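PDB 1ZZM: putative deoxyribonuclease yjjV from Escherichia coli, which probably hydrolyses ester bonds, as a TatD-type member of the metallo-dependent hydrolases that binds two divalent metal ions per subunit. Local coordinates for residues Thr8-His11 with Pro16-Gly19; Leu132-Arg135 with Lys140-Met143; Gln164-Phe169 with Tyr174-Gly179; Met211-Asn214 with Pro220-Pro223. All blocks are in the same frame, centred on the assembly; numbering follows the deposited sequence.

Contact 1: residues Thr8-His11 with Pro16-Gly19; sequences THCH and PFSG. With ZN (zinc ion), chain B.
The His-X-His motif of the metallo-dependent hydrolases, set just after the first barrel strand 5-7, meets a later part of the same loop where C10 and the carbonyl of H11 touch the F17 ring. The motif illustrates how an extended backbone serves two tasks by turning successive side chains to opposite sides. H9 and H11 both grip the first zinc ion through NE2, at 2.1 Å from H9 NE2 and 2.0 Å from H11 NE2. They reach it by different torsions: H9 carries CG anti to its backbone N (chi1 -166°), whereas H11 has CG anti to the carbonyl carbon (chi1 -69°). Water 1 lies 2.0 Å from the same zinc, and E97 and D207 complete the site.

The middle residue, C10, points instead toward the second segment. Its SG stands 4.8 Å from the centroid of the F17 ring, 27° off the ring normal, in an oblique sulfur-aromatic contact; the nearest ring atom is F17 CE2, at 4.3 Å from C10 SG. P16, which follows a cis peptide bond, places its CD 3.9 Å from the plane of the F17 ring on the other side from the sulfur. F12 and P223 also pack on this phenylalanine. The backbone of the metal ligand takes part as well, since H11 O lies near the ring plane, at the edge, 3.8 Å from F17 CD2.

Contact 2: residues Leu132-Arg135 with Lys140-Met143; sequences LHSR and KLAM. With ZN (zinc ion), chain C.
L141 sends one methyl from helix 138-148 against the side chains of L132 and S134 on strand 130-135. Its CD2 is 3.8 Å from S134 CB and 4.2 Å from L132 CD1, so the tip of one leucine branch bridges two side chains that emerge from the same face of the strand. CG of L141 stands anti to the backbone N (chi1 175°), which carries the branch outward from the helix to the strand. The serine is a mixed partner: its CB joins the apolar contact, while its OG, 3.9 Å from L141 CD2, finds its hydrogen bond at T137 OG1 in the turn ahead of the helix.

In the next shell, L116 of helix 109-125 and L100 of the neighbouring strand pack against L141. This is the strand-to-helix half of a beta-alpha-beta unit in the TIM barrel, completed by strand 154-156.

Between these two helix-facing residues, H133 points away from the helix, and its ring reaches the metal centre. Its ND1 binds the second zinc ion at 2.0 Å, with E97 and H157 as further ligands. Water 1 lies 2.0 Å from this zinc and also binds the first, so it bridges the pair; water 2 is a longer ligand, 2.4 Å from the metal.

D101 positions the imidazole from behind by a hydrogen bond to H133 NE2, and is itself held by a salt bridge with R135 NH1. With ND1 committed to zinc and NE2 to a carboxylate, the ring is gripped at both nitrogens and its rotation is fixed, whereas between 132-135 and 140-143 the other face meets the helix through apolar contacts, with S134 OG tied to T137.

Contact 3: residues Gln164-Phe169 with Tyr174-Gly179; sequences QQAERF and YKIGVG
F169, on helix 163-171, touches Y174 and I176 with its CB and carbonyl across the helix-to-strand half of a beta-alpha-beta unit in the TIM barrel, where the chain turns back into strand 175-178. The backbone closes the turn: Y174 N gives a hydrogen bond to F169 O, 2.9 Å long with 154° at the hydrogen, the donor standing 32° out of the carbonyl plane. The acceptor oxygen also lies in the plane of the Y174 ring, at its edge.

The path of the phenylalanine side chain shows how one residue can serve two neighbours. At its root, F169 CB rests 3.9 Å from I176 CD1 and 4.2 Å from Y174 CB. That same isoleucine methyl also lies over the helix backbone, 4.1 Å from A166 O, and so touches both A166 and F169. Beyond CB, the phenylalanine leaves the strand. CG is anti to the carbonyl carbon (chi1 -77°), and the ring runs on toward helix 138-148, with I176 CD1 oblique to it. V156 and L145 line its way. F169 CE1 comes 3.9 Å from A142 N, and at the far tip F169 CZ is 4.0 Å from L141 CD2.

Contact 4: residues Met211-Asn214 with Pro220-Pro223; sequences MPLN and PNRP
N221 holds CG anti to its backbone N (chi1 -164°), with its amide nearly untwisted about the next bond (chi2 10°), and this pair of torsions carries the amide across to M211, P212 and L213. The CB-CG part lies against P212, with N221 CG 4.0 Å from P212 CA. At the amide nitrogen, N221 ND2 comes within 3.0 Å of M211 O at an angle too poor for a hydrogen bond; its bond goes to D210 O instead.

Both segments belong to the long loop that follows barrel strand 202-204 and also carries the zinc ligand D207, against which the M211 side chain leans.

The oxygen end of the amide does more of the bridging. Water 3 donates to N221 OD1 at 2.7 Å and accepts from L213 N at 3.0 Å, linking the two limbs of the loop. R222 N adds a weak hydrogen bond, 130° at the hydrogen, to the same oxygen. An alanine here removes the amide, and would probably leave water 3 without this acceptor and D210 O without this donor, so that the water link between the two limbs is lost. L213 CD1 lies beyond the end of the amide, 3.7 Å from N221 OD1 and nearly as close to N221 ND2, while V229 of helix 226-236 packs on that leucine.

Followed from the N terminus, the four contacts come strictly in series: each closes before the next opens, so none nests within or crosses another. Contact 1 closes a short loop between strand 5-7 and helix 21-30. Contact 2 joins strand 130-135 to its following helix, and contact 3 joins the next helix to strand 175-178; the two are neighbours, with R168 packed on A142 and Y174 on L132. Contact 4 folds the loop after the last strand, 202-204, back on itself and packs it on the loop after the first, 5-7, where F17 CZ lies 3.3 Å from N221 O. Contacts 1 and 2, about 23 Å apart between centres, share water 1 at the metal site.

Contact 1: residues Thr8-His11 with Pro16-Gly19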
loop_
_atom_site.group_PDB
_atom_site.type_symbol
_atom_site.label_atom_id
_atom_site.label_comp_id
_atom_site.label_asym_id
_atom_site.label_seq_id
_atom_site.Cartn_x
_atom_site.Cartn_y
_atom_site.Cartn_z
ATOM N N THR A 8 -5.548 -1.965 2.693
ATOM C CA THR A 8 -4.779 -0.723 2.578
ATOM C C THR A 8 -4.059 -0.487 1.249
ATOM O O THR A 8 -3.308 0.480 1.116
ATOM C CB THR A 8 -3.746 -0.609 3.697
ATOM O OG1 THR A 8 -2.811 -1.700 3.597
ATOM C CG2 THR A 8 -4.471 -0.671 5.075
ATOM N N HIS A 9 -4.317 -1.316 0.235
ATOM C CA HIS A 9 -3.604 -1.088 -1.027
ATOM C C HIS A 9 -4.312 -1.842 -2.158
ATOM O O HIS A 9 -4.074 -3.022 -2.373
ATOM C CB HIS A 9 -2.166 -1.610 -0.880
ATOM C CG HIS A 9 -1.232 -1.142 -1.955
ATOM N ND1 HIS A 9 -0.293 -0.155 -1.753
ATOM C CD2 HIS A 9 -1.083 -1.550 -3.241
ATOM C CE1 HIS A 9 0.394 0.029 -2.868
ATOM N NE2 HIS A 9 -0.072 -0.804 -3.784
ATOM N N CYS A 10 -5.210 -1.165 -2.856
ATOM C CA CYS A 10 -5.902 -1.790 -3.969
ATOM C C CYS A 10 -6.001 -0.789 -5.106
ATOM O O CYS A 10 -6.502 0.328 -4.918
ATOM C CB CYS A 10 -7.310 -2.242 -3.538
ATOM S SG CYS A 10 -8.277 -2.965 -4.933
ATOM N N HIS A 11 -5.525 -1.178 -6.294
ATOM C CA HIS A 11 -5.564 -0.297 -7.460
ATOM C C HIS A 11 -6.952 -0.433 -8.072
ATOM O O HIS A 11 -7.141 -0.966 -9.171
ATOM C CB HIS A 11 -4.468 -0.715 -8.441
ATOM C CG HIS A 11 -3.089 -0.431 -7.926
ATOM N ND1 HIS A 11 -2.548 0.833 -7.936
ATOM C CD2 HIS A 11 -2.196 -1.215 -7.277
ATOM C CE1 HIS A 11 -1.388 0.827 -7.309
ATOM N NE2 HIS A 11 -1.153 -0.404 -6.893
ATOM N N PRO A 16 -10.116 -5.339 -13.177
ATOM C CA PRO A 16 -11.526 -5.493 -13.544
ATOM C C PRO A 16 -12.519 -4.634 -12.761
ATOM O O PRO A 16 -13.732 -4.749 -12.975
ATOM C CB PRO A 16 -11.761 -6.981 -13.297
ATOM C CG PRO A 16 -11.017 -7.199 -12.020
ATOM C CD PRO A 16 -9.697 -6.409 -12.252
ATOM N N PHE A 17 -12.033 -3.745 -11.888
ATOM C CA PHE A 17 -12.947 -2.943 -11.059
ATOM C C PHE A 17 -13.544 -1.719 -11.738
ATOM O O PHE A 17 -14.662 -1.279 -11.401
ATOM C CB PHE A 17 -12.221 -2.521 -9.764
ATOM C CG PHE A 17 -11.337 -3.597 -9.212
ATOM C CD1 PHE A 17 -11.886 -4.774 -8.709
ATOM C CD2 PHE A 17 -9.951 -3.475 -9.280
ATOM C CE1 PHE A 17 -11.068 -5.825 -8.292
ATOM C CE2 PHE A 17 -9.119 -4.514 -8.862
ATOM C CZ PHE A 17 -9.672 -5.696 -8.372
ATOM N N SER A 18 -12.795 -1.157 -12.680
ATOM C CA SER A 18 -13.220 0.039 -13.381
ATOM C C SER A 18 -14.503 -0.281 -14.124
ATOM O O SER A 18 -14.539 -1.242 -14.894
ATOM C CB SER A 18 -12.127 0.471 -14.372
ATOM O OG SER A 18 -12.518 1.676 -15.017
ATOM N N GLY A 19 -15.551 0.505 -13.883
ATOM C CA GLY A 19 -16.832 0.271 -14.533
ATOM C C GLY A 19 -17.674 -0.791 -13.857
ATOM O O GLY A 19 -18.798 -1.064 -14.286
HETATM ZN ZN ZN B . 0.448 -0.912 -5.802
HETATM O O HOH W 1 2.051 -1.659 -6.785
#

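Contact 2: residues Leu132-Arg135 with Lys140-Met143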
loop_
_atom_site.group_PDB
_atom_site.type_symbol
_atom_site.label_atom_id
_atom_site.label_comp_id
_atom_site.label_asym_id
_atom_site.label_seq_id
_atom_site.Cartn_x
_atom_site.Cartn_y
_atom_site.Cartn_z
ATOM N N LEU A 132 4.508 3.088 0.184
ATOM C CA LEU A 132 5.706 2.759 -0.546
ATOM C C LEU A 132 5.751 1.405 -1.223
ATOM O O LEU A 132 5.317 0.389 -0.666
ATOM C CB LEU A 132 6.904 2.863 0.411
ATOM C CG LEU A 132 7.156 4.208 1.078
ATOM C CD1 LEU A 132 8.000 3.980 2.364
ATOM C CD2 LEU A 132 7.866 5.152 0.087
ATOM N N HIS A 133 6.334 1.442 -2.421
ATOM C CA HIS A 133 6.573 0.276 -3.271
ATOM C C HIS A 133 8.078 0.051 -3.201
ATOM O O HIS A 133 8.869 1.002 -3.295
ATOM C CB HIS A 133 6.196 0.608 -4.721
ATOM C CG HIS A 133 6.451 -0.505 -5.702
ATOM N ND1 HIS A 133 5.510 -1.457 -6.013
ATOM C CD2 HIS A 133 7.521 -0.769 -6.485
ATOM C CE1 HIS A 133 5.979 -2.261 -6.953
ATOM N NE2 HIS A 133 7.204 -1.865 -7.255
ATOM N N SER A 134 8.481 -1.205 -3.036
ATOM C CA SER A 134 9.902 -1.522 -2.970
ATOM C C SER A 134 10.088 -2.921 -3.524
ATOM O O SER A 134 9.538 -3.891 -3.002
ATOM C CB SER A 134 10.415 -1.476 -1.530
ATOM O OG SER A 134 11.855 -1.600 -1.504
ATOM N N ARG A 135 10.858 -3.030 -4.592
ATOM C CA ARG A 135 11.070 -4.342 -5.162
ATOM C C ARG A 135 12.571 -4.438 -5.430
ATOM O O ARG A 135 13.098 -3.794 -6.366
ATOM C CB ARG A 135 10.260 -4.450 -6.444
ATOM C CG ARG A 135 10.523 -5.729 -7.210
ATOM C CD ARG A 135 10.102 -5.505 -8.640
ATOM N NE ARG A 135 9.227 -6.551 -9.126
ATOM C CZ ARG A 135 8.336 -6.355 -10.083
ATOM N NH1 ARG A 135 8.220 -5.149 -10.639
ATOM N NH2 ARG A 135 7.566 -7.360 -10.472
ATOM N N LYS A 140 18.219 0.410 -0.045
ATOM C CA LYS A 140 18.288 1.779 -0.544
ATOM C C LYS A 140 17.105 2.591 -0.061
ATOM O O LYS A 140 17.270 3.728 0.371
ATOM C CB LYS A 140 18.333 1.784 -2.075
ATOM C CG LYS A 140 19.730 1.530 -2.639
ATOM C CD LYS A 140 20.659 2.699 -2.274
ATOM C CE LYS A 140 21.992 2.621 -2.991
ATOM N NZ LYS A 140 22.933 3.672 -2.484
ATOM N N LEU A 141 15.911 1.999 -0.100
ATOM C CA LEU A 141 14.720 2.722 0.340
ATOM C C LEU A 141 14.887 3.079 1.808
ATOM O O LEU A 141 14.630 4.205 2.202
ATOM C CB LEU A 141 13.454 1.873 0.136
ATOM C CG LEU A 141 12.191 2.544 0.695
ATOM C CD1 LEU A 141 11.985 3.887 -0.012
ATOM C CD2 LEU A 141 10.974 1.639 0.493
ATOM N N ALA A 142 15.346 2.122 2.611
ATOM C CA ALA A 142 15.561 2.395 4.040
ATOM C C ALA A 142 16.583 3.529 4.253
ATOM O O ALA A 142 16.449 4.341 5.183
ATOM C CB ALA A 142 16.045 1.133 4.760
ATOM N N MET A 143 17.613 3.571 3.413
ATOM C CA MET A 143 18.620 4.614 3.532
ATOM C C MET A 143 17.976 6.006 3.373
ATOM O O MET A 143 18.258 6.913 4.158
ATOM C CB MET A 143 19.709 4.413 2.474
ATOM C CG MET A 143 20.782 5.487 2.467
ATOM S SD MET A 143 21.699 5.432 0.862
ATOM C CE MET A 143 20.381 6.042 -0.285
HETATM ZN ZN ZN C . 3.572 -1.702 -5.429
HETATM O O HOH W 1 2.051 -1.659 -6.785
HETATM O O HOH W 2 3.695 -4.033 -6.085
#

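Contact 3: residues Gln164-Phe169 with Tyr174-Gly179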
loop_
_atom_site.group_PDB
_atom_site.type_symbol
_atom_site.label_atom_id
_atom_site.label_comp_id
_atom_site.label_asym_id
_atom_site.label_seq_id
_atom_site.Cartn_x
_atom_site.Cartn_y
_atom_site.Cartn_z
ATOM N N GLN A 164 15.799 -8.896 8.554
ATOM C CA GLN A 164 16.541 -7.647 8.825
ATOM C C GLN A 164 15.960 -6.461 8.057
ATOM O O GLN A 164 15.870 -5.348 8.583
ATOM C CB GLN A 164 18.047 -7.805 8.519
ATOM C CG GLN A 164 18.836 -6.480 8.588
ATOM C CD GLN A 164 18.804 -5.722 7.265
ATOM O OE1 GLN A 164 18.778 -4.487 7.236
ATOM N NE2 GLN A 164 18.822 -6.455 6.173
ATOM N N GLN A 165 15.533 -6.687 6.820
ATOM C CA GLN A 165 14.984 -5.574 6.053
ATOM C C GLN A 165 13.678 -5.088 6.648
ATOM O O GLN A 165 13.459 -3.879 6.740
ATOM C CB GLN A 165 14.796 -5.975 4.591
ATOM C CG GLN A 165 16.137 -6.157 3.900
ATOM C CD GLN A 165 16.009 -6.782 2.539
ATOM O OE1 GLN A 165 15.146 -7.674 2.311
ATOM N NE2 GLN A 165 16.883 -6.348 1.611
ATOM N N ALA A 166 12.820 -6.020 7.067
ATOM C CA ALA A 166 11.545 -5.649 7.690
ATOM C C ALA A 166 11.769 -4.921 8.997
ATOM O O ALA A 166 11.185 -3.859 9.228
ATOM C CB ALA A 166 10.685 -6.885 7.930
ATOM N N GLU A 167 12.616 -5.483 9.859
ATOM C CA GLU A 167 12.886 -4.861 11.156
ATOM C C GLU A 167 13.477 -3.468 10.995
ATOM O O GLU A 167 13.143 -2.570 11.756
ATOM C CB GLU A 167 13.818 -5.735 12.002
ATOM C CG GLU A 167 13.240 -7.113 12.304
ATOM C CD GLU A 167 14.118 -7.911 13.265
ATOM O OE1 GLU A 167 15.359 -7.806 13.166
ATOM O OE2 GLU A 167 13.560 -8.646 14.106
ATOM N N ARG A 168 14.327 -3.269 9.990
ATOM C CA ARG A 168 14.886 -1.933 9.775
ATOM C C ARG A 168 13.780 -0.934 9.444
ATOM O O ARG A 168 13.817 0.200 9.886
ATOM C CB ARG A 168 15.916 -1.934 8.651
ATOM C CG ARG A 168 16.616 -0.584 8.451
ATOM C CD ARG A 168 17.646 -0.749 7.342
ATOM N NE ARG A 168 18.400 0.454 7.022
ATOM C CZ ARG A 168 19.267 0.527 6.015
ATOM N NH1 ARG A 168 19.486 -0.535 5.250
ATOM N NH2 ARG A 168 19.897 1.665 5.754
ATOM N N PHE A 169 12.796 -1.354 8.653
ATOM C CA PHE A 169 11.694 -0.443 8.323
ATOM C C PHE A 169 10.871 -0.160 9.592
ATOM O O PHE A 169 10.484 0.977 9.865
ATOM C CB PHE A 169 10.771 -1.077 7.280
ATOM C CG PHE A 169 11.314 -1.046 5.868
ATOM C CD1 PHE A 169 11.898 0.117 5.346
ATOM C CD2 PHE A 169 11.218 -2.174 5.046
ATOM C CE1 PHE A 169 12.364 0.145 4.045
ATOM C CE2 PHE A 169 11.688 -2.146 3.733
ATOM C CZ PHE A 169 12.261 -0.984 3.228
ATOM N N TYR A 174 8.088 2.637 10.246
ATOM C CA TYR A 174 7.214 2.275 9.120
ATOM C C TYR A 174 6.452 0.989 9.377
ATOM O O TYR A 174 6.890 0.140 10.183
ATOM C CB TYR A 174 8.047 2.131 7.839
ATOM C CG TYR A 174 8.479 3.488 7.332
ATOM C CD1 TYR A 174 7.719 4.166 6.368
ATOM C CD2 TYR A 174 9.543 4.157 7.932
ATOM C CE1 TYR A 174 8.010 5.488 6.029
ATOM C CE2 TYR A 174 9.839 5.464 7.616
ATOM C CZ TYR A 174 9.061 6.125 6.664
ATOM O OH TYR A 174 9.326 7.432 6.377
ATOM N N LYS A 175 5.299 0.871 8.722
ATOM C CA LYS A 175 4.507 -0.342 8.842
ATOM C C LYS A 175 4.870 -1.257 7.689
ATOM O O LYS A 175 5.542 -0.839 6.738
ATOM C CB LYS A 175 3.033 -0.029 8.804
ATOM C CG LYS A 175 2.393 0.066 10.165
ATOM C CD LYS A 175 2.806 1.257 10.926
ATOM C CE LYS A 175 1.746 1.585 12.012
ATOM N NZ LYS A 175 2.213 1.287 13.409
ATOM N N ILE A 176 4.377 -2.494 7.765
ATOM C CA ILE A 176 4.672 -3.534 6.776
ATOM C C ILE A 176 3.339 -4.051 6.208
ATOM O O ILE A 176 2.492 -4.563 6.945
ATOM C CB ILE A 176 5.443 -4.740 7.443
ATOM C CG1 ILE A 176 6.797 -4.291 8.010
ATOM C CG2 ILE A 176 5.638 -5.904 6.442
ATOM C CD1 ILE A 176 7.778 -3.614 7.016
ATOM N N GLY A 177 3.172 -3.956 4.887
ATOM C CA GLY A 177 1.937 -4.410 4.277
ATOM C C GLY A 177 1.956 -5.907 4.025
ATOM O O GLY A 177 2.866 -6.439 3.389
ATOM N N VAL A 178 0.955 -6.594 4.544
ATOM C CA VAL A 178 0.864 -8.046 4.419
ATOM C C VAL A 178 -0.187 -8.385 3.370
ATOM O O VAL A 178 -1.384 -8.117 3.571
ATOM C CB VAL A 178 0.431 -8.731 5.748
ATOM C CG1 VAL A 178 0.477 -10.239 5.577
ATOM C CG2 VAL A 178 1.354 -8.332 6.892
ATOM N N GLY A 179 0.277 -8.995 2.283
ATOM C CA GLY A 179 -0.586 -9.378 1.185
ATOM C C GLY A 179 -0.361 -10.821 0.741
ATOM O O GLY A 179 0.177 -11.649 1.499
#

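Contact 4: residues Met211-Asn214 with Pro220-Pro223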
loop_
_atom_site.group_PDB
_atom_site.type_symbol
_atom_site.label_atom_id
_atom_site.label_comp_id
_atom_site.label_asym_id
_atom_site.label_seq_id
_atom_site.Cartn_x
_atom_site.Cartn_y
_atom_site.Cartn_z
ATOM N N MET A 211 -0.484 -9.386 -7.675
ATOM C CA MET A 211 -0.174 -10.273 -6.547
ATOM C C MET A 211 -1.282 -11.300 -6.203
ATOM O O MET A 211 -1.743 -11.391 -5.065
ATOM C CB MET A 211 0.203 -9.406 -5.312
ATOM C CG MET A 211 1.426 -8.437 -5.568
ATOM S SD MET A 211 2.082 -7.360 -4.168
ATOM C CE MET A 211 3.225 -8.499 -3.356
ATOM N N PRO A 212 -1.723 -12.107 -7.198
ATOM C CA PRO A 212 -2.771 -13.116 -6.962
ATOM C C PRO A 212 -2.356 -14.084 -5.860
ATOM O O PRO A 212 -1.169 -14.396 -5.732
ATOM C CB PRO A 212 -2.910 -13.806 -8.333
ATOM C CG PRO A 212 -1.560 -13.621 -8.955
ATOM C CD PRO A 212 -1.249 -12.170 -8.588
ATOM N N LEU A 213 -3.297 -14.546 -5.045
ATOM C CA LEU A 213 -2.916 -15.475 -3.978
ATOM C C LEU A 213 -2.694 -16.899 -4.518
ATOM O O LEU A 213 -3.162 -17.256 -5.618
ATOM C CB LEU A 213 -3.971 -15.512 -2.875
ATOM C CG LEU A 213 -3.987 -14.394 -1.825
ATOM C CD1 LEU A 213 -4.202 -12.992 -2.472
ATOM C CD2 LEU A 213 -5.068 -14.703 -0.836
ATOM N N ASN A 214 -1.980 -17.698 -3.726
ATOM C CA ASN A 214 -1.669 -19.090 -4.068
ATOM C C ASN A 214 -2.957 -19.866 -4.334
ATOM O O ASN A 214 -3.823 -19.957 -3.466
ATOM C CB ASN A 214 -0.897 -19.764 -2.922
ATOM C CG ASN A 214 -0.232 -21.063 -3.353
ATOM O OD1 ASN A 214 -0.471 -21.542 -4.453
ATOM N ND2 ASN A 214 0.614 -21.623 -2.495
ATOM N N PRO A 220 -7.412 -12.013 -12.239
ATOM C CA PRO A 220 -7.093 -10.886 -11.353
ATOM C C PRO A 220 -7.344 -11.073 -9.869
ATOM O O PRO A 220 -8.268 -11.768 -9.449
ATOM C CB PRO A 220 -7.912 -9.730 -11.942
ATOM C CG PRO A 220 -9.018 -10.411 -12.688
ATOM C CD PRO A 220 -8.395 -11.641 -13.269
ATOM N N ASN A 221 -6.485 -10.451 -9.062
ATOM C CA ASN A 221 -6.644 -10.493 -7.620
ATOM C C ASN A 221 -7.772 -9.483 -7.354
ATOM O O ASN A 221 -8.015 -8.589 -8.154
ATOM C CB ASN A 221 -5.344 -10.028 -6.929
ATOM C CG ASN A 221 -5.304 -10.401 -5.460
ATOM O OD1 ASN A 221 -6.142 -11.148 -4.990
ATOM N ND2 ASN A 221 -4.299 -9.901 -4.732
ATOM N N ARG A 222 -8.457 -9.621 -6.233
ATOM C CA ARG A 222 -9.567 -8.734 -5.900
ATOM C C ARG A 222 -9.457 -8.398 -4.412
ATOM O O ARG A 222 -8.928 -9.182 -3.633
ATOM C CB ARG A 222 -10.904 -9.444 -6.202
ATOM C CG ARG A 222 -11.065 -9.876 -7.655
ATOM C CD ARG A 222 -12.512 -10.358 -7.899
ATOM N NE ARG A 222 -13.487 -9.303 -7.646
ATOM C CZ ARG A 222 -13.919 -8.442 -8.562
ATOM N NH1 ARG A 222 -13.479 -8.528 -9.799
ATOM N NH2 ARG A 222 -14.774 -7.471 -8.233
ATOM N N PRO A 223 -9.960 -7.224 -3.999
ATOM C CA PRO A 223 -9.860 -6.841 -2.583
ATOM C C PRO A 223 -10.481 -7.783 -1.567
ATOM O O PRO A 223 -10.005 -7.846 -0.434
ATOM C CB PRO A 223 -10.451 -5.418 -2.556
ATOM C CG PRO A 223 -11.441 -5.457 -3.724
ATOM C CD PRO A 223 -10.672 -6.203 -4.789
HETATM O O HOH W 3 -6.131 -13.808 -5.506
#